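Local coordinates for protein glycosyl hydrolase, family 8 (Clostridium perfringens, PDB 3REN) that acts as an alpha-amylase built on an (alpha/alpha)6-barrel, and so probably hydrolyses alpha-1,4-glucosidic bonds in starch-like glucans, at residues A[22-26]-A[310-315]; A[263-267]-A[280-286]. All blocks are in the same frame, centred on the assembly; numbering follows the deposited sequence.

Contact 1 of 2, residues A[22-26]-A[310-315]; sequences EEKML and KYYQIK. With EDO (1,2-ethanediol), chain L.
Within the (alpha/alpha)6-barrel, Q313, just past the end of helix 299-312, reaches across to E22 in the first turn of helix 21-33. Q313 is the residue where the chain leaves helical geometry. With CG anti to the backbone N (chi1 -175°) and the rest extended, its amide is carried straight to the neighbouring helix. There NE2 donates to E22 O over 3.1 Å in a nearly straight bond (N-H...O 167°), the acceptor lying in the amide plane. E22 O is gripped twice, because L26 N of its own helix reaches it from the opposite face of the carbonyl plane. NE2 has a second acceptor in G323 O, which helps fix the rotation of the amide. On the other branch, OE1 rests against E22 CG at 3.4 Å, while the selenomethionine M25 folds its CE over toward I314 O and Q313 CD.

E22 OE2 lies 3.4 Å from CD of K310, beside the aliphatic chain. The charges themselves stay apart, with OE2 and K310 NZ at 4.1 Å, and NZ bonds instead to Y348 OH. K315 N donates to O2 of a 1,2-ethanediol, probably from the crystallisation liquor, at 3.0 Å. Past the helix end, K315 curls back: NZ donates to K310 O at 2.8 Å and also to Q313 O, both in the carbonyl plane, whereas it meets Y311 O from above that plane at 2.9 Å.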
loop_
_atom_site.group_PDB
_atom_site.type_symbol
_atom_site.label_atom_id
_atom_site.label_comp_id
_atom_site.label_asym_id
_atom_site.label_seq_id
_atom_site.Cartn_x
_atom_site.Cartn_y
_atom_site.Cartn_z
ATOM N N GLU A 22 10.012 -9.742 15.438
ATOM C CA GLU A 22 10.062 -8.471 14.684
ATOM C C GLU A 22 8.652 -7.916 14.508
ATOM O O GLU A 22 8.456 -6.707 14.650
ATOM C CB GLU A 22 10.683 -8.668 13.296
ATOM C CG GLU A 22 12.175 -8.901 13.293
ATOM C CD GLU A 22 12.546 -10.360 13.571
ATOM O OE1 GLU A 22 11.629 -11.223 13.723
ATOM O OE2 GLU A 22 13.779 -10.639 13.627
ATOM N N GLU A 23 7.707 -8.795 14.151
ATOM C CA GLU A 23 6.316 -8.398 14.020
ATOM C C GLU A 23 5.778 -7.810 15.339
ATOM O O GLU A 23 5.125 -6.735 15.340
ATOM C CB GLU A 23 5.455 -9.584 13.612
ATOM C CG GLU A 23 3.977 -9.197 13.317
ATOM C CD GLU A 23 3.087 -10.397 12.966
ATOM O OE1 GLU A 23 3.609 -11.508 12.699
ATOM O OE2 GLU A 23 1.839 -10.228 12.973
ATOM N N LYS A 24 6.009 -8.532 16.444
ATOM C CA LYS A 24 5.549 -8.042 17.758
ATOM C C LYS A 24 6.107 -6.672 18.103
ATOM O O LYS A 24 5.377 -5.783 18.571
ATOM C CB LYS A 24 5.883 -9.016 18.905
ATOM C CG LYS A 24 5.409 -8.486 20.292
ATOM C CD LYS A 24 5.169 -9.619 21.274
ATOM C CE LYS A 24 5.266 -9.191 22.744
ATOM N NZ LYS A 24 5.231 -7.747 23.091
HETATM N N MSE A 25 7.410 -6.520 17.911
HETATM C CA MSE A 25 8.091 -5.269 18.247
HETATM C C MSE A 25 7.491 -4.136 17.429
HETATM O O MSE A 25 7.270 -3.015 17.948
HETATM C CB MSE A 25 9.573 -5.387 17.842
HETATM C CG MSE A 25 10.447 -6.278 18.745
HETATM SE SE MSE A 25 12.255 -6.579 17.853
HETATM C CE MSE A 25 12.785 -4.729 17.592
ATOM N N LEU A 26 7.276 -4.420 16.138
ATOM C CA LEU A 26 6.796 -3.408 15.232
ATOM C C LEU A 26 5.302 -3.051 15.526
ATOM O O LEU A 26 4.911 -1.874 15.558
ATOM C CB LEU A 26 7.040 -3.816 13.777
ATOM C CG LEU A 26 6.478 -2.873 12.692
ATOM C CD1 LEU A 26 6.973 -1.392 12.837
ATOM C CD2 LEU A 26 6.876 -3.425 11.357
ATOM N N LYS A 310 14.808 -6.478 8.790
ATOM C CA LYS A 310 15.387 -6.703 10.108
ATOM C C LYS A 310 16.532 -5.743 10.446
ATOM O O LYS A 310 16.678 -5.305 11.590
ATOM C CB LYS A 310 15.943 -8.103 10.205
ATOM C CG LYS A 310 14.929 -9.216 10.021
ATOM C CD LYS A 310 15.561 -10.436 10.714
ATOM C CE LYS A 310 15.430 -11.651 9.914
ATOM N NZ LYS A 310 15.951 -12.695 10.828
ATOM N N TYR A 311 17.373 -5.485 9.451
ATOM C CA TYR A 311 18.549 -4.645 9.604
ATOM C C TYR A 311 18.173 -3.210 9.914
ATOM O O TYR A 311 18.778 -2.604 10.781
ATOM C CB TYR A 311 19.372 -4.638 8.312
ATOM C CG TYR A 311 20.628 -3.822 8.453
ATOM C CD1 TYR A 311 21.748 -4.339 9.122
ATOM C CD2 TYR A 311 20.712 -2.539 7.909
ATOM C CE1 TYR A 311 22.898 -3.594 9.254
ATOM C CE2 TYR A 311 21.850 -1.799 8.018
ATOM C CZ TYR A 311 22.937 -2.327 8.692
ATOM O OH TYR A 311 24.072 -1.571 8.786
ATOM N N TYR A 312 17.178 -2.678 9.197
ATOM C CA TYR A 312 16.765 -1.278 9.392
ATOM C C TYR A 312 15.832 -1.030 10.575
ATOM O O TYR A 312 15.718 0.114 11.041
ATOM C CB TYR A 312 16.177 -0.700 8.095
ATOM C CG TYR A 312 17.280 -0.420 7.127
ATOM C CD1 TYR A 312 18.229 0.573 7.411
ATOM C CD2 TYR A 312 17.394 -1.136 5.944
ATOM C CE1 TYR A 312 19.287 0.833 6.548
ATOM C CE2 TYR A 312 18.434 -0.882 5.066
ATOM C CZ TYR A 312 19.382 0.109 5.381
ATOM O OH TYR A 312 20.430 0.381 4.521
ATOM N N GLN A 313 15.179 -2.085 11.067
ATOM C CA GLN A 313 14.290 -1.939 12.254
ATOM C C GLN A 313 15.109 -1.457 13.455
ATOM O O GLN A 313 16.215 -1.950 13.685
ATOM C CB GLN A 313 13.568 -3.255 12.553
ATOM C CG GLN A 313 12.529 -3.168 13.677
ATOM C CD GLN A 313 11.768 -4.482 13.865
ATOM O OE1 GLN A 313 12.292 -5.556 13.589
ATOM N NE2 GLN A 313 10.532 -4.393 14.339
ATOM N N ILE A 314 14.599 -0.481 14.203
ATOM C CA ILE A 314 15.335 0.061 15.359
ATOM C C ILE A 314 15.369 -0.981 16.481
ATOM O O ILE A 314 14.316 -1.325 17.070
ATOM C CB ILE A 314 14.701 1.369 15.886
ATOM C CG1 ILE A 314 14.553 2.424 14.775
ATOM C CG2 ILE A 314 15.449 1.942 17.116
ATOM C CD1 ILE A 314 15.793 2.926 14.220
ATOM N N LYS A 315 16.570 -1.475 16.777
ATOM C CA LYS A 315 16.734 -2.568 17.739
ATOM C C LYS A 315 17.169 -2.085 19.123
ATOM O O LYS A 315 17.143 -2.864 20.058
ATOM C CB LYS A 315 17.633 -3.712 17.184
ATOM C CG LYS A 315 16.928 -4.506 16.054
ATOM C CD LYS A 315 17.862 -5.448 15.271
ATOM C CE LYS A 315 18.873 -4.689 14.383
ATOM N NZ LYS A 315 18.240 -3.816 13.343
HETATM C C1 EDO L . 19.878 0.743 16.221
HETATM O O1 EDO L . 18.793 0.690 17.165
HETATM C C2 EDO L . 20.155 -0.649 15.668
HETATM O O2 EDO L . 18.997 -1.133 14.986
#

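Contact 2 of 2, residues A[263-267]-A[280-286]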
loop_
_atom_site.group_PDB
_atom_site.type_symbol
_atom_site.label_atom_id
_atom_site.label_comp_id
_atom_site.label_asym_id
_atom_site.label_seq_id
_atom_site.Cartn_x
_atom_site.Cartn_y
_atom_site.Cartn_z
ATOM N N GLY A 263 22.961 -5.759 -4.356
ATOM C CA GLY A 263 22.887 -6.106 -2.937
ATOM C C GLY A 263 21.831 -5.297 -2.198
ATOM O O GLY A 263 21.648 -5.452 -0.996
ATOM N N PHE A 264 21.119 -4.433 -2.922
ATOM C CA PHE A 264 20.064 -3.598 -2.301
ATOM C C PHE A 264 19.129 -3.194 -3.427
ATOM O O PHE A 264 19.454 -3.440 -4.592
ATOM C CB PHE A 264 20.665 -2.331 -1.707
ATOM C CG PHE A 264 21.624 -1.618 -2.651
ATOM C CD1 PHE A 264 21.144 -0.875 -3.736
ATOM C CD2 PHE A 264 23.005 -1.679 -2.435
ATOM C CE1 PHE A 264 22.021 -0.212 -4.625
ATOM C CE2 PHE A 264 23.908 -1.018 -3.306
ATOM C CZ PHE A 264 23.425 -0.298 -4.411
ATOM N N LEU A 265 18.000 -2.570 -3.076
ATOM C CA LEU A 265 17.117 -1.906 -4.037
ATOM C C LEU A 265 16.889 -0.456 -3.610
ATOM O O LEU A 265 16.785 -0.143 -2.403
ATOM C CB LEU A 265 15.787 -2.661 -4.190
ATOM C CG LEU A 265 15.892 -4.103 -4.703
ATOM C CD1 LEU A 265 14.642 -4.944 -4.318
ATOM C CD2 LEU A 265 16.124 -4.173 -6.252
ATOM N N VAL A 266 16.867 0.437 -4.594
ATOM C CA VAL A 266 16.730 1.856 -4.312
ATOM C C VAL A 266 15.460 2.463 -4.962
ATOM O O VAL A 266 14.708 1.759 -5.637
ATOM C CB VAL A 266 17.984 2.655 -4.766
ATOM C CG1 VAL A 266 19.167 2.395 -3.817
ATOM C CG2 VAL A 266 18.368 2.310 -6.190
ATOM N N ALA A 267 15.246 3.766 -4.753
ATOM C CA ALA A 267 13.968 4.437 -5.104
ATOM C C ALA A 267 13.695 4.593 -6.585
ATOM O O ALA A 267 12.535 4.617 -7.010
ATOM C CB ALA A 267 13.872 5.820 -4.404
ATOM N N ILE A 280 18.582 6.080 -2.292
ATOM C CA ILE A 280 17.609 5.978 -1.212
ATOM C C ILE A 280 16.976 4.590 -1.186
ATOM O O ILE A 280 16.404 4.149 -2.182
ATOM C CB ILE A 280 16.515 7.084 -1.320
ATOM C CG1 ILE A 280 17.155 8.492 -1.344
ATOM C CG2 ILE A 280 15.458 6.966 -0.178
ATOM C CD1 ILE A 280 18.207 8.789 -0.253
ATOM N N GLU A 281 17.088 3.920 -0.040
ATOM C CA GLU A 281 16.360 2.688 0.205
ATOM C C GLU A 281 15.085 3.014 1.032
ATOM O O GLU A 281 15.008 4.054 1.667
ATOM C CB GLU A 281 17.228 1.726 0.997
ATOM C CG GLU A 281 18.341 1.024 0.222
ATOM C CD GLU A 281 19.170 0.189 1.180
ATOM O OE1 GLU A 281 19.034 -1.050 1.168
ATOM O OE2 GLU A 281 19.909 0.790 1.996
ATOM N N SER A 282 14.122 2.103 1.054
ATOM C CA SER A 282 12.863 2.332 1.773
ATOM C C SER A 282 12.319 1.014 2.321
ATOM O O SER A 282 12.274 0.044 1.606
ATOM C CB SER A 282 11.870 2.953 0.757
ATOM O OG SER A 282 10.525 2.686 1.064
ATOM N N PRO A 283 11.876 0.975 3.591
ATOM C CA PRO A 283 11.185 -0.236 4.072
ATOM C C PRO A 283 9.972 -0.639 3.195
ATOM O O PRO A 283 9.650 -1.812 3.125
ATOM C CB PRO A 283 10.680 0.180 5.468
ATOM C CG PRO A 283 11.607 1.330 5.867
ATOM C CD PRO A 283 11.922 2.046 4.610
ATOM N N SER A 284 9.309 0.321 2.544
ATOM C CA SER A 284 8.134 0.005 1.701
ATOM C C SER A 284 8.509 -0.763 0.444
ATOM O O SER A 284 7.756 -1.629 -0.014
ATOM C CB SER A 284 7.382 1.283 1.334
ATOM O OG SER A 284 6.772 1.797 2.492
ATOM N N ILE A 285 9.663 -0.429 -0.126
ATOM C CA ILE A 285 10.210 -1.170 -1.263
ATOM C C ILE A 285 10.472 -2.607 -0.839
ATOM O O ILE A 285 9.977 -3.561 -1.467
ATOM C CB ILE A 285 11.533 -0.576 -1.699
ATOM C CG1 ILE A 285 11.329 0.858 -2.165
ATOM C CG2 ILE A 285 12.197 -1.456 -2.791
ATOM C CD1 ILE A 285 10.797 0.942 -3.515
ATOM N N TYR A 286 11.267 -2.764 0.235
ATOM C CA TYR A 286 11.599 -4.131 0.714
ATOM C C TYR A 286 10.381 -4.943 1.124
ATOM O O TYR A 286 10.317 -6.139 0.848
ATOM C CB TYR A 286 12.641 -4.094 1.839
ATOM C CG TYR A 286 14.007 -3.665 1.330
ATOM C CD1 TYR A 286 14.593 -4.311 0.232
ATOM C CD2 TYR A 286 14.686 -2.602 1.914
ATOM C CE1 TYR A 286 15.852 -3.931 -0.270
ATOM C CE2 TYR A 286 15.962 -2.203 1.429
ATOM C CZ TYR A 286 16.526 -2.881 0.337
ATOM O OH TYR A 286 17.761 -2.511 -0.143
HETATM O O HOH W 1 14.585 -0.162 -0.669
#
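I280 meets the 263-267 loop through its carbonyl: I280 O takes a weak, bent hydrogen bond from A267 N (2.8 Å, 120°) and a CA-H...O contact from V266. I280 CB sits 4.3 Å from A267 CB. E281 comes next, with CG beside the backbone N (chi1 -76°) and the chain extended beyond, which runs the side chain along the loop. E281 CG lies 3.3 Å from L265 O, and OE1 reaches CB of F264 at 3.5 Å.

S282 is the N-cap of helix 283-296, its OG accepting weakly from S284 N and I285 N. Its backbone N donates to a water, which in turn donates to L265 O at 2.8 Å and so ties the cap to the loop. The water sits over one face of the Y286 ring, offset toward the rim. I285 CG2 approaches L265 CB, but I285 was modelled in two conformers, so this approach is less certain. Y286 takes a nearly straight bond: L265 N donates to its OH over 2.9 Å, at 165°, coming obliquely to the ring. E281 OE1 lies in the ring plane at the edge, though its modelled distance to OH is too short to trust in detail.

Around this N-terminal turn, L265 and I285 pack on F231 of helix 231-243, Y286 and E281 on K308 of helix 299-312, and S282 on D337 of helix 335-346, while A267 pairs by backbone with F231, just ahead of strand 268-270.

How the contacts relate
Both contacts are partly buried, with contact 2 nearer the middle (about 15 Å from the contact's centre to the chain centre, against about 19 Å for contact 1). They serve opposite ends of consecutive helices: contact 1 uses the C-terminal end of helix 299-312, contact 2 the N-terminal start of helix 283-296. Contact 1 ties helices far apart in sequence, and contact 2, nested inside that span, links a loop to a segment that begins only 13 residues on and leads into a helix. An amide and one lysine meeting carbonyls dominate the first, a tyrosine hydroxyl, a water and apolar packing the second. Y312 OH and E281 OE2 join the two through a probable, weak hydrogen bond, and Q313 and P283 both touch F325.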